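Local coordinates for D-alanyl-D-alanine carboxypeptidase (Vibrio cholerae, PDB 5TR7), which probably removes the terminal D-alanine from peptide precursors of the cell wall, as a penicillin-binding serine carboxypeptidase of the S11 family, at residues Ser63-Ala68 with Met106-Ala111; Lys69-Ser74 with Ser98-Cys103; Asn187-Asp192 with Ala235-Ser240; Asn196-Lys201 with Asn220-Ala225. All coordinates share one frame; numbering follows the deposited sequence.

Interaction 1 (Ser63-Ala68 with Met106-Ala111)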
loop_
_atom_site.group_PDB
_atom_site.type_symbol
_atom_site.label_atom_id
_atom_site.label_comp_id
_atom_site.label_asym_id
_atom_site.label_seq_id
_atom_site.Cartn_x
_atom_site.Cartn_y
_atom_site.Cartn_z
ATOM N N SER A 63 -16.015 4.021 15.490
ATOM C CA SER A 63 -16.236 5.293 16.239
ATOM C C SER A 63 -16.636 6.417 15.285
ATOM O O SER A 63 -16.665 6.238 14.039
ATOM C CB SER A 63 -14.955 5.749 16.902
ATOM O OG SER A 63 -14.061 6.285 15.909
ATOM N N LYS A 64 -16.878 7.578 15.898
ATOM C CA LYS A 64 -17.168 8.845 15.234
ATOM C C LYS A 64 -16.082 9.189 14.215
ATOM O O LYS A 64 -16.353 9.800 13.201
ATOM C CB LYS A 64 -17.095 10.021 16.234
ATOM C CG LYS A 64 -18.227 10.190 17.238
ATOM C CD LYS A 64 -18.019 11.496 18.043
ATOM C CE LYS A 64 -19.260 11.972 18.797
ATOM N NZ LYS A 64 -19.000 13.318 19.382
ATOM N N ASN A 65 -14.843 8.830 14.521
ATOM C CA ASN A 65 -13.714 9.163 13.674
ATOM C C ASN A 65 -13.600 8.305 12.445
ATOM O O ASN A 65 -13.037 8.732 11.477
ATOM C CB ASN A 65 -12.445 9.048 14.451
ATOM C CG ASN A 65 -12.422 9.956 15.621
ATOM O OD1 ASN A 65 -12.988 11.057 15.607
ATOM N ND2 ASN A 65 -11.792 9.504 16.648
ATOM N N ALA A 66 -14.125 7.094 12.502
ATOM C CA ALA A 66 -14.168 6.218 11.366
ATOM C C ALA A 66 -15.457 6.457 10.474
ATOM O O ALA A 66 -15.633 5.833 9.443
ATOM C CB ALA A 66 -14.102 4.786 11.892
ATOM N N TRP A 67 -16.354 7.327 10.916
ATOM C CA TRP A 67 -17.596 7.609 10.220
ATOM C C TRP A 67 -17.339 8.048 8.773
ATOM O O TRP A 67 -16.515 8.958 8.494
ATOM C CB TRP A 67 -18.330 8.720 10.992
ATOM C CG TRP A 67 -19.772 9.082 10.777
ATOM C CD1 TRP A 67 -20.402 10.220 11.265
ATOM C CD2 TRP A 67 -20.765 8.380 10.011
ATOM N NE1 TRP A 67 -21.723 10.228 10.887
ATOM C CE2 TRP A 67 -21.985 9.106 10.139
ATOM C CE3 TRP A 67 -20.772 7.168 9.295
ATOM C CZ2 TRP A 67 -23.183 8.696 9.505
ATOM C CZ3 TRP A 67 -21.976 6.743 8.677
ATOM C CH2 TRP A 67 -23.161 7.511 8.792
ATOM N N ALA A 68 -18.024 7.352 7.870
ATOM C CA ALA A 68 -17.971 7.612 6.436
ATOM C C ALA A 68 -18.083 9.087 6.161
ATOM O O ALA A 68 -17.456 9.582 5.221
ATOM C CB ALA A 68 -19.102 6.898 5.725
ATOM N N MET A 106 -9.235 0.521 12.228
ATOM C CA MET A 106 -8.158 -0.430 12.652
ATOM C C MET A 106 -7.108 0.268 13.504
ATOM O O MET A 106 -6.617 -0.279 14.484
ATOM C CB MET A 106 -7.494 -1.144 11.472
ATOM C CG MET A 106 -8.392 -2.218 10.840
ATOM S SD MET A 106 -8.857 -3.514 12.031
ATOM C CE MET A 106 -7.251 -4.196 12.487
ATOM N N ALA A 107 -6.803 1.502 13.148
ATOM C CA ALA A 107 -5.833 2.280 13.894
ATOM C C ALA A 107 -6.253 2.344 15.360
ATOM O O ALA A 107 -5.465 2.052 16.290
ATOM C CB ALA A 107 -5.720 3.665 13.282
ATOM N N GLU A 108 -7.540 2.641 15.557
ATOM C CA GLU A 108 -8.086 2.737 16.894
ATOM C C GLU A 108 -8.153 1.391 17.591
ATOM O O GLU A 108 -7.854 1.304 18.777
ATOM C CB GLU A 108 -9.457 3.415 16.897
ATOM C CG GLU A 108 -9.438 4.872 16.491
ATOM C CD GLU A 108 -10.819 5.534 16.525
ATOM O OE1 GLU A 108 -11.895 4.845 16.563
ATOM O OE2 GLU A 108 -10.830 6.783 16.576
ATOM N N HIS A 109 -8.513 0.342 16.865
ATOM C CA HIS A 109 -8.608 -0.991 17.495
ATOM C C HIS A 109 -7.214 -1.458 17.948
ATOM O O HIS A 109 -7.065 -2.156 18.933
ATOM C CB HIS A 109 -9.169 -1.983 16.452
ATOM C CG HIS A 109 -9.328 -3.376 16.950
ATOM N ND1 HIS A 109 -10.298 -3.716 17.858
ATOM C CD2 HIS A 109 -8.682 -4.525 16.646
ATOM C CE1 HIS A 109 -10.257 -5.006 18.094
ATOM N NE2 HIS A 109 -9.266 -5.522 17.392
ATOM N N VAL A 110 -6.198 -1.115 17.159
ATOM C CA VAL A 110 -4.832 -1.518 17.477
ATOM C C VAL A 110 -4.177 -0.706 18.589
ATOM O O VAL A 110 -3.637 -1.277 19.491
ATOM C CB VAL A 110 -3.923 -1.498 16.237
ATOM C CG1 VAL A 110 -2.463 -1.605 16.591
ATOM C CG2 VAL A 110 -4.280 -2.619 15.280
ATOM N N ALA A 111 -4.247 0.611 18.532
ATOM C CA ALA A 111 -3.560 1.467 19.498
ATOM C C ALA A 111 -4.408 2.500 20.248
ATOM O O ALA A 111 -3.849 3.437 20.788
ATOM C CB ALA A 111 -2.412 2.161 18.756
#

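Interaction 2 (Lys69-Ser74 with Ser98-Cys103)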
loop_
_atom_site.group_PDB
_atom_site.type_symbol
_atom_site.label_atom_id
_atom_site.label_comp_id
_atom_site.label_asym_id
_atom_site.label_seq_id
_atom_site.Cartn_x
_atom_site.Cartn_y
_atom_site.Cartn_z
ATOM N N LYS A 69 -18.881 9.757 6.987
ATOM C CA LYS A 69 -19.107 11.192 6.893
ATOM C C LYS A 69 -17.826 12.020 6.906
ATOM O O LYS A 69 -17.804 13.132 6.355
ATOM C CB LYS A 69 -20.077 11.691 7.982
ATOM C CG LYS A 69 -20.335 13.192 7.870
ATOM C CD LYS A 69 -21.550 13.795 8.560
ATOM C CE LYS A 69 -21.666 15.214 7.988
ATOM N NZ LYS A 69 -22.891 15.965 8.361
ATOM N N ASN A 70 -16.767 11.501 7.517
ATOM C CA ASN A 70 -15.491 12.248 7.565
ATOM C C ASN A 70 -14.693 12.167 6.266
ATOM O O ASN A 70 -13.748 12.931 6.078
ATOM C CB ASN A 70 -14.583 11.677 8.639
ATOM C CG ASN A 70 -15.199 11.769 10.025
ATOM O OD1 ASN A 70 -15.710 12.796 10.394
ATOM N ND2 ASN A 70 -15.127 10.708 10.788
ATOM N N PHE A 71 -15.066 11.247 5.365
ATOM C CA PHE A 71 -14.293 11.043 4.125
ATOM C C PHE A 71 -15.113 11.222 2.856
ATOM O O PHE A 71 -15.486 10.227 2.174
ATOM C CB PHE A 71 -13.673 9.656 4.177
ATOM C CG PHE A 71 -12.858 9.431 5.413
ATOM C CD1 PHE A 71 -11.565 9.948 5.533
ATOM C CD2 PHE A 71 -13.413 8.739 6.487
ATOM C CE1 PHE A 71 -10.865 9.783 6.716
ATOM C CE2 PHE A 71 -12.686 8.529 7.649
ATOM C CZ PHE A 71 -11.416 9.072 7.765
ATOM N N PRO A 72 -15.507 12.481 2.590
ATOM C CA PRO A 72 -16.269 12.733 1.385
ATOM C C PRO A 72 -15.290 12.821 0.216
ATOM O O PRO A 72 -14.148 13.266 0.394
ATOM C CB PRO A 72 -16.897 14.081 1.678
ATOM C CG PRO A 72 -15.892 14.781 2.574
ATOM C CD PRO A 72 -15.149 13.724 3.304
ATOM N N ASP A 73 -15.649 12.371 -0.959
ATOM C CA ASP A 73 -14.713 12.467 -2.127
ATOM C C ASP A 73 -13.560 11.455 -2.164
ATOM O O ASP A 73 -12.844 11.463 -3.136
ATOM C CB ASP A 73 -14.011 13.836 -2.285
ATOM C CG ASP A 73 -14.908 15.014 -2.043
ATOM O OD1 ASP A 73 -16.129 14.857 -1.956
ATOM O OD2 ASP A 73 -14.352 16.087 -1.859
ATOM N N SER A 74 -13.376 10.609 -1.145
ATOM C CA SER A 74 -12.329 9.613 -1.128
ATOM C C SER A 74 -12.918 8.211 -0.910
ATOM O O SER A 74 -14.013 8.040 -0.470
ATOM C CB SER A 74 -11.289 9.906 -0.053
ATOM O OG SER A 74 -11.854 9.940 1.210
ATOM N N SER A 98 -9.151 0.293 -0.384
ATOM C CA SER A 98 -8.431 1.533 -0.090
ATOM C C SER A 98 -9.341 2.442 0.737
ATOM O O SER A 98 -9.352 3.666 0.586
ATOM C CB SER A 98 -8.011 2.206 -1.442
ATOM O OG SER A 98 -6.902 3.029 -1.215
ATOM N N GLY A 99 -10.096 1.857 1.650
ATOM C CA GLY A 99 -11.053 2.651 2.434
ATOM C C GLY A 99 -10.429 3.415 3.599
ATOM O O GLY A 99 -9.852 2.818 4.482
ATOM N N ASN A 100 -10.495 4.733 3.570
ATOM C CA ASN A 100 -9.941 5.551 4.635
ATOM C C ASN A 100 -10.621 5.344 5.990
ATOM O O ASN A 100 -9.968 5.470 7.043
ATOM C CB ASN A 100 -10.074 7.030 4.287
ATOM C CG ASN A 100 -9.244 7.454 3.116
ATOM O OD1 ASN A 100 -8.302 6.807 2.731
ATOM N ND2 ASN A 100 -9.612 8.556 2.549
ATOM N N ASP A 101 -11.954 5.128 5.943
ATOM C CA ASP A 101 -12.753 4.864 7.137
ATOM C C ASP A 101 -12.219 3.620 7.872
ATOM O O ASP A 101 -11.938 3.646 9.114
ATOM C CB ASP A 101 -14.268 4.820 6.826
ATOM C CG ASP A 101 -14.659 3.820 5.667
ATOM O OD1 ASP A 101 -13.746 3.352 4.945
ATOM O OD2 ASP A 101 -15.892 3.526 5.476
ATOM N N ALA A 102 -11.987 2.557 7.106
ATOM C CA ALA A 102 -11.486 1.311 7.688
ATOM C C ALA A 102 -10.081 1.492 8.295
ATOM O O ALA A 102 -9.734 0.794 9.243
ATOM C CB ALA A 102 -11.439 0.211 6.649
ATOM N N CYS A 103 -9.287 2.396 7.710
ATOM C CA CYS A 103 -7.937 2.677 8.237
ATOM C C CYS A 103 -8.017 3.223 9.631
ATOM O O CYS A 103 -7.351 2.725 10.550
ATOM C CB CYS A 103 -7.158 3.671 7.386
ATOM S SG CYS A 103 -6.597 3.019 5.815
#

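Interaction 3 (Asn187-Asp192 with Ala235-Ser240). With NO2 (nitrite ion), chain F.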
loop_
_atom_site.group_PDB
_atom_site.type_symbol
_atom_site.label_atom_id
_atom_site.label_comp_id
_atom_site.label_asym_id
_atom_site.label_seq_id
_atom_site.Cartn_x
_atom_site.Cartn_y
_atom_site.Cartn_z
ATOM N N ASN A 187 -5.449 -2.232 -8.672
ATOM C CA ASN A 187 -4.234 -2.688 -9.335
ATOM C C ASN A 187 -4.607 -3.613 -10.533
ATOM O O ASN A 187 -4.760 -4.839 -10.409
ATOM C CB ASN A 187 -3.375 -3.406 -8.333
ATOM C CG ASN A 187 -2.095 -3.902 -8.902
ATOM O OD1 ASN A 187 -1.690 -3.537 -9.998
ATOM N ND2 ASN A 187 -1.413 -4.748 -8.132
ATOM N N GLY A 188 -4.779 -2.995 -11.676
ATOM C CA GLY A 188 -5.168 -3.657 -12.916
ATOM C C GLY A 188 -4.202 -4.727 -13.375
ATOM O O GLY A 188 -4.614 -5.715 -13.987
ATOM N N LEU A 189 -2.929 -4.601 -12.985
ATOM C CA LEU A 189 -1.955 -5.631 -13.340
ATOM C C LEU A 189 -2.267 -6.998 -12.767
ATOM O O LEU A 189 -1.770 -8.007 -13.284
ATOM C CB LEU A 189 -0.530 -5.209 -13.002
ATOM C CG LEU A 189 0.066 -4.093 -13.886
ATOM C CD1 LEU A 189 1.463 -3.864 -13.388
ATOM C CD2 LEU A 189 0.114 -4.422 -15.387
ATOM N N LEU A 190 -3.152 -7.062 -11.773
ATOM C CA LEU A 190 -3.575 -8.365 -11.216
ATOM C C LEU A 190 -4.291 -9.218 -12.272
ATOM O O LEU A 190 -4.333 -10.417 -12.134
ATOM C CB LEU A 190 -4.512 -8.159 -10.066
ATOM C CG LEU A 190 -3.888 -7.539 -8.809
ATOM C CD1 LEU A 190 -5.014 -7.223 -7.809
ATOM C CD2 LEU A 190 -2.830 -8.440 -8.191
ATOM N N TRP A 191 -4.867 -8.569 -13.303
ATOM C CA TRP A 191 -5.613 -9.247 -14.370
ATOM C C TRP A 191 -4.734 -9.601 -15.588
ATOM O O TRP A 191 -5.190 -10.261 -16.524
ATOM C CB TRP A 191 -6.761 -8.317 -14.827
ATOM C CG TRP A 191 -7.953 -8.334 -13.964
ATOM C CD1 TRP A 191 -9.064 -9.102 -14.152
ATOM C CD2 TRP A 191 -8.193 -7.579 -12.773
ATOM N NE1 TRP A 191 -9.982 -8.858 -13.168
ATOM C CE2 TRP A 191 -9.471 -7.941 -12.298
ATOM C CE3 TRP A 191 -7.467 -6.611 -12.070
ATOM C CZ2 TRP A 191 -10.028 -7.398 -11.139
ATOM C CZ3 TRP A 191 -8.019 -6.090 -10.890
ATOM C CH2 TRP A 191 -9.299 -6.432 -10.484
ATOM N N ASP A 192 -3.499 -9.115 -15.611
ATOM C CA ASP A 192 -2.606 -9.398 -16.726
ATOM C C ASP A 192 -2.205 -10.878 -16.721
ATOM O O ASP A 192 -1.547 -11.378 -15.817
ATOM C CB ASP A 192 -1.373 -8.506 -16.663
ATOM C CG ASP A 192 -0.478 -8.627 -17.865
ATOM O OD1 ASP A 192 -0.200 -9.725 -18.380
ATOM O OD2 ASP A 192 -0.006 -7.574 -18.268
ATOM N N ALA A 235 -1.177 4.465 -18.132
ATOM C CA ALA A 235 0.227 4.643 -18.028
ATOM C C ALA A 235 0.719 3.977 -16.728
ATOM O O ALA A 235 1.740 3.305 -16.737
ATOM C CB ALA A 235 0.567 6.137 -18.040
ATOM N N ARG A 236 0.023 4.158 -15.618
ATOM C CA ARG A 236 0.445 3.500 -14.369
ATOM C C ARG A 236 0.685 1.944 -14.617
ATOM O O ARG A 236 1.728 1.379 -14.268
ATOM C CB ARG A 236 -0.626 3.724 -13.321
ATOM C CG ARG A 236 -0.460 2.888 -12.095
ATOM C CD ARG A 236 -1.257 3.415 -10.954
ATOM N NE ARG A 236 -2.722 3.315 -11.070
ATOM C CZ ARG A 236 -3.522 3.879 -10.159
ATOM N NH1 ARG A 236 -2.998 4.586 -9.150
ATOM N NH2 ARG A 236 -4.832 3.784 -10.212
ATOM N N LYS A 237 -0.231 1.310 -15.323
ATOM C CA LYS A 237 -0.052 -0.104 -15.620
ATOM C C LYS A 237 1.086 -0.340 -16.598
ATOM O O LYS A 237 1.974 -1.132 -16.313
ATOM C CB LYS A 237 -1.304 -0.731 -16.200
ATOM C CG LYS A 237 -2.370 -1.052 -15.175
ATOM C CD LYS A 237 -3.538 -1.864 -15.758
ATOM C CE LYS A 237 -4.564 -1.004 -16.485
ATOM N NZ LYS A 237 -5.721 -1.865 -16.876
ATOM N N ALA A 238 1.048 0.328 -17.757
ATOM C CA ALA A 238 2.080 0.106 -18.765
ATOM C C ALA A 238 3.489 0.399 -18.303
ATOM O O ALA A 238 4.368 -0.395 -18.515
ATOM C CB ALA A 238 1.789 0.894 -20.017
ATOM N N GLU A 239 3.709 1.483 -17.577
ATOM C CA GLU A 239 5.049 1.803 -17.188
ATOM C C GLU A 239 5.534 0.810 -16.141
ATOM O O GLU A 239 6.703 0.440 -16.150
ATOM C CB GLU A 239 5.136 3.244 -16.687
ATOM C CG GLU A 239 4.696 4.281 -17.738
ATOM C CD GLU A 239 5.440 4.209 -19.073
ATOM O OE1 GLU A 239 4.834 3.853 -20.097
ATOM O OE2 GLU A 239 6.646 4.391 -19.087
ATOM N N SER A 240 4.652 0.342 -15.276
ATOM C CA SER A 240 5.058 -0.652 -14.280
ATOM C C SER A 240 5.398 -1.964 -14.949
ATOM O O SER A 240 6.378 -2.610 -14.576
ATOM C CB SER A 240 3.944 -0.845 -13.239
ATOM O OG SER A 240 3.835 0.356 -12.509
HETATM N N NO2 F . -3.777 0.482 -12.300
HETATM O O1 NO2 F . -4.437 -0.367 -12.863
HETATM O O2 NO2 F . -4.301 1.752 -12.477
#

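Interaction 4 (Asn196-Lys201 with Asn220-Ala225)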
loop_
_atom_site.group_PDB
_atom_site.type_symbol
_atom_site.label_atom_id
_atom_site.label_comp_id
_atom_site.label_asym_id
_atom_site.label_seq_id
_atom_site.Cartn_x
_atom_site.Cartn_y
_atom_site.Cartn_z
ATOM N N ASN A 196 2.875 -12.564 -13.550
ATOM C CA ASN A 196 2.420 -12.979 -12.238
ATOM C C ASN A 196 2.660 -11.832 -11.240
ATOM O O ASN A 196 3.596 -11.840 -10.456
ATOM C CB ASN A 196 3.099 -14.276 -11.800
ATOM C CG ASN A 196 2.992 -15.410 -12.877
ATOM O OD1 ASN A 196 2.135 -16.324 -12.799
ATOM N ND2 ASN A 196 3.825 -15.301 -13.944
ATOM N N VAL A 197 1.812 -10.824 -11.332
ATOM C CA VAL A 197 1.787 -9.670 -10.457
ATOM C C VAL A 197 0.815 -10.001 -9.353
ATOM O O VAL A 197 -0.353 -10.308 -9.602
ATOM C CB VAL A 197 1.256 -8.459 -11.198
ATOM C CG1 VAL A 197 1.213 -7.264 -10.270
ATOM C CG2 VAL A 197 2.152 -8.166 -12.401
ATOM N N ASP A 198 1.285 -9.989 -8.113
ATOM C CA ASP A 198 0.449 -10.341 -6.985
ATOM C C ASP A 198 0.361 -9.208 -5.921
ATOM O O ASP A 198 -0.048 -9.437 -4.805
ATOM C CB ASP A 198 0.947 -11.701 -6.413
ATOM C CG ASP A 198 2.365 -11.626 -5.871
ATOM O OD1 ASP A 198 2.957 -10.508 -5.879
ATOM O OD2 ASP A 198 2.897 -12.702 -5.460
ATOM N N GLY A 199 0.723 -7.988 -6.310
ATOM C CA GLY A 199 0.618 -6.830 -5.463
ATOM C C GLY A 199 1.099 -5.592 -6.226
ATOM O O GLY A 199 1.508 -5.690 -7.369
ATOM N N ILE A 200 1.142 -4.436 -5.589
ATOM C CA ILE A 200 0.790 -4.281 -4.191
ATOM C C ILE A 200 -0.313 -3.248 -3.990
ATOM O O ILE A 200 -1.443 -3.582 -3.692
ATOM C CB ILE A 200 2.016 -3.896 -3.348
ATOM C CG1 ILE A 200 3.203 -4.792 -3.689
ATOM C CG2 ILE A 200 1.700 -3.898 -1.865
ATOM C CD1 ILE A 200 4.380 -4.671 -2.702
ATOM N N LYS A 201 0.000 -1.984 -4.158
ATOM C CA LYS A 201 -0.964 -0.970 -3.839
ATOM C C LYS A 201 -0.880 0.200 -4.773
ATOM O O LYS A 201 0.150 0.687 -5.141
ATOM C CB LYS A 201 -0.688 -0.479 -2.408
ATOM C CG LYS A 201 -1.701 0.495 -1.815
ATOM C CD LYS A 201 -2.957 -0.250 -1.453
ATOM C CE LYS A 201 -4.057 0.682 -0.955
ATOM N NZ LYS A 201 -4.745 1.487 -2.000
ATOM N N ASN A 220 12.422 -18.102 -10.694
ATOM C CA ASN A 220 12.894 -17.887 -9.358
ATOM C C ASN A 220 13.104 -16.456 -9.021
ATOM O O ASN A 220 13.674 -16.169 -7.956
ATOM C CB ASN A 220 14.221 -18.617 -9.143
ATOM C CG ASN A 220 14.034 -20.095 -8.998
ATOM O OD1 ASN A 220 12.904 -20.643 -9.155
ATOM N ND2 ASN A 220 15.090 -20.755 -8.726
ATOM N N MET A 221 12.587 -15.542 -9.857
ATOM C CA MET A 221 12.772 -14.132 -9.598
ATOM C C MET A 221 11.577 -13.460 -8.983
ATOM O O MET A 221 10.447 -13.864 -9.216
ATOM C CB MET A 221 13.090 -13.413 -10.904
ATOM C CG MET A 221 14.377 -13.880 -11.571
ATOM S SD MET A 221 14.658 -13.116 -13.192
ATOM C CE MET A 221 13.637 -14.066 -14.358
ATOM N N ARG A 222 11.851 -12.440 -8.180
ATOM C CA ARG A 222 10.813 -11.598 -7.632
ATOM C C ARG A 222 11.334 -10.198 -7.637
ATOM O O ARG A 222 12.486 -9.920 -7.186
ATOM C CB ARG A 222 10.312 -11.958 -6.253
ATOM C CG ARG A 222 9.232 -10.955 -5.767
ATOM C CD ARG A 222 8.672 -11.201 -4.370
ATOM N NE ARG A 222 7.658 -12.259 -4.301
ATOM C CZ ARG A 222 6.390 -12.112 -4.613
ATOM N NH1 ARG A 222 5.614 -13.127 -4.499
ATOM N NH2 ARG A 222 5.893 -10.958 -5.111
ATOM N N LEU A 223 10.503 -9.311 -8.188
ATOM C CA LEU A 223 10.858 -7.911 -8.245
ATOM C C LEU A 223 9.840 -7.083 -7.552
ATOM O O LEU A 223 8.701 -7.468 -7.483
ATOM C CB LEU A 223 10.907 -7.434 -9.684
ATOM C CG LEU A 223 11.875 -8.146 -10.633
ATOM C CD1 LEU A 223 11.529 -7.764 -12.098
ATOM C CD2 LEU A 223 13.321 -7.771 -10.266
ATOM N N VAL A 224 10.279 -5.935 -7.039
ATOM C CA VAL A 224 9.392 -4.941 -6.455
ATOM C C VAL A 224 9.635 -3.666 -7.264
ATOM O O VAL A 224 10.780 -3.257 -7.434
ATOM C CB VAL A 224 9.699 -4.694 -4.991
ATOM C CG1 VAL A 224 8.818 -3.578 -4.466
ATOM C CG2 VAL A 224 9.420 -5.942 -4.192
ATOM N N ALA A 225 8.579 -3.065 -7.771
ATOM C CA ALA A 225 8.670 -1.799 -8.513
ATOM C C ALA A 225 7.752 -0.732 -7.949
ATOM O O ALA A 225 6.688 -1.022 -7.378
ATOM C CB ALA A 225 8.323 -2.006 -9.978
#

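Interaction 1 (Ser63-Ala68 with Met106-Ala111)
Glu-108 reaches out from helix 100-111 and presents its carboxylate to the turn after strand 59-61, where Ser-63 and Asn-65 each take one of its oxygens. Beyond CG the glutamate chain is extended, which carries the flat group well clear of its own helix.

Ser-63 meets the carboxylate on the syn side of OE1: its OG donates to Glu-108 OE1 over 2.7 Å, slightly out of the carboxylate plane. The same hydroxyl looks back into its own turn. With OG lying between the backbone N and the carbonyl carbon (chi1 74°), it also accepts from the backbone N of Asn-65 at 3.0 Å, which makes an ST turn.

Asn-65 comes in differently. Its side chain crosses that of Glu-108 at about a right angle, and the amide and carboxylate planes stand 71° apart. Asn-65 ND2 nevertheless gives Glu-108 OE2 a nearly straight bond of 2.9 Å (170° at the hydrogen), for OE2 lies near the amide plane, in line with an N-H. On the acceptor side, the donor approaches almost along the C-O bond. A short polar residue suits each position, since the turn already brings both donors near the helix.

One residue along the helix, His-109 binds Asp-58 just before strand 59-61, a second tie between the same parts of the fold.

The chemistry is that of an anion gripped by two neutral donors near the surface. The carboxylate probably keeps its charge, and because one hydroxyl joins Glu-108 to the N-H of Asn-65, it probably helps to fix the turn's shape as well.

Interaction 2 (Lys69-Ser74 with Ser98-Cys103)
Phe-71 and Asn-100 bring the backbones to 7.0 Å between their CA atoms, where the loop leaving a 3-10 turn passes the first turn of helix 100-111, with Gly-99 at the N-cap position. The Phe-71 ring lies against this helix start. Asn-100 CB sits over one face in a CH-pi contact, 3.8 Å from the ring centroid and 23° off the normal, while Phe-71 CE2 comes to 3.7 Å from Asp-101 CA. Asn-70 CB lies over the opposite face.

Asn-100 rests on the ring chiefly through CB. Its amide is turned 65° from the ring plane; OD1 accepts from NZ of Lys-38, the predicted proton acceptor, and ND2 lies 3.0 Å from Ser-74 OG. Asp-101, its CG between the backbone N and the carbonyl carbon (chi1 53°), folds its carboxylate toward the chain just after Ser-74. OD1 takes the backbone N of Met-77 and, from above the carboxylate plane, that of Ala-102; OD2 takes those of Phe-78 and Val-79, so main-chain donors satisfy a buried acid.

Ser-98 is predicted to be catalytic. By sequence and family, Ser-98, Gly-99 and Asn-100 fit the Ser-X-Asn motif of penicillin-binding proteins, which lines one side of the active site, and Phe-71 packs behind it.

Interaction 3 (Asn187-Asp192 with Ala235-Ser240)
Gly-188 and Leu-189, at the start of a 3-10 turn, rest against one side of helix 233-251. The contacts made directly between the two segments are apolar. Gly-188 CA lies 3.7 Å from Lys-237 CD, an approach that suits glycine, whose bare CA leaves the lysine chain room to pass. The side chains of Leu-189 and Lys-237 lie alongside each other, pointing contrary ways, with Leu-189 CD2 coming to 4.0 Å from Lys-237 CB. The other branch, Leu-189 CD1, touches Ser-240 CB at 3.9 Å, one turn further along the helix. Ser-240 is small enough to fit there, and its OG is turned back on the helix, donating to Arg-236 O at 2.9 Å.

Hydrogen bonds link the segments through a nitrite ion, probably from the crystallisation liquor. Gly-188 N donates to nitrite O1 over 2.9 Å (146° at the hydrogen). At the other end Arg-236 NE gives nitrite O2 a bond of 2.6 Å, and NH2 adds a weak one, with O2 at the guanidinium edge and near its plane. A bend at chi3 (69°) turns that edge to the ion, while the aliphatic part of Lys-237 lines its flank, CG lying 3.2 Å from O1.

Further partners hold the arginine: NH2 forms a salt bridge with Glu-233, and NH1 is hydrogen-bonded to the carbonyl of Asn-211. Elsewhere, Asp-192 forms a salt bridge with Lys-241 of the same helix.

A backbone N-H and a guanidinium thus bridge a small anion between turn and helix. The positive charge of Arg-236, partly balanced by Glu-233, probably favours an anion there.

Interaction 4 (Asn196-Lys201 with Asn220-Ala225)
Asp-198 and Arg-222 meet in a paired salt bridge, carboxylate and guanidinium nearly coplanar at 10°. Arg-222 grips end-on: NH1 donates to Asp-198 OD2 at 2.9 Å and NH2 to Asp-198 OD1 at 3.1 Å, the latter at 173° and the other bond almost as straight. Each oxygen uses its syn lone pair. The arginine chain, bent at CG-CD (chi3 -79°), turns its end toward strand 196-205, and its length suits it to span the strand between.

Both groups have further partners. Asp-198 OD1 also accepts from Tyr-168 OH, and Arg-222 NH2 also donates to Ser-215 OG, whose hydroxyl in turn binds Leu-223 O. The acid therefore has three donors, and NH2 is shared between a charged and a neutral acceptor.

The backbones do not pair with each other: strand 209-218 runs between them, antiparallel to both, and bonds Asp-198 and Gly-199 at Ser-215. A cis peptide precedes Ile-200, which forms a classic beta bulge with Lys-201, predicted to bind substrate, opposite Val-213. This side-chain salt bridge between strands two apart crosses the intervening strand 209-218, next to edge strand 196-205, on the side of Tyr-168 in helix 165-168, whereas neighbouring Leu-223 packs against helix 233-251.

Interactions 1 and 2 both use helix 100-111 and hold successive pieces of one loop, yet they differ: the first is a surface contact of polar groups, the second a buried one built on an aromatic ring, next to residues predicted to be catalytic. They touch where Asn-70 binds the carbonyl of Lys-64. On the far side of the chain from interaction 1, interaction 3 joins a turn to helix 233-251, partly buried and largely apolar apart from its anion, and interaction 4 joins two strands of the sheet by a surface salt bridge. Asn-187 probably bonds Gly-199 O between them. Ser-98 OG and Lys-201 NZ join interactions 2 and 4 at the predicted active site, though their centres are about 27 Å apart.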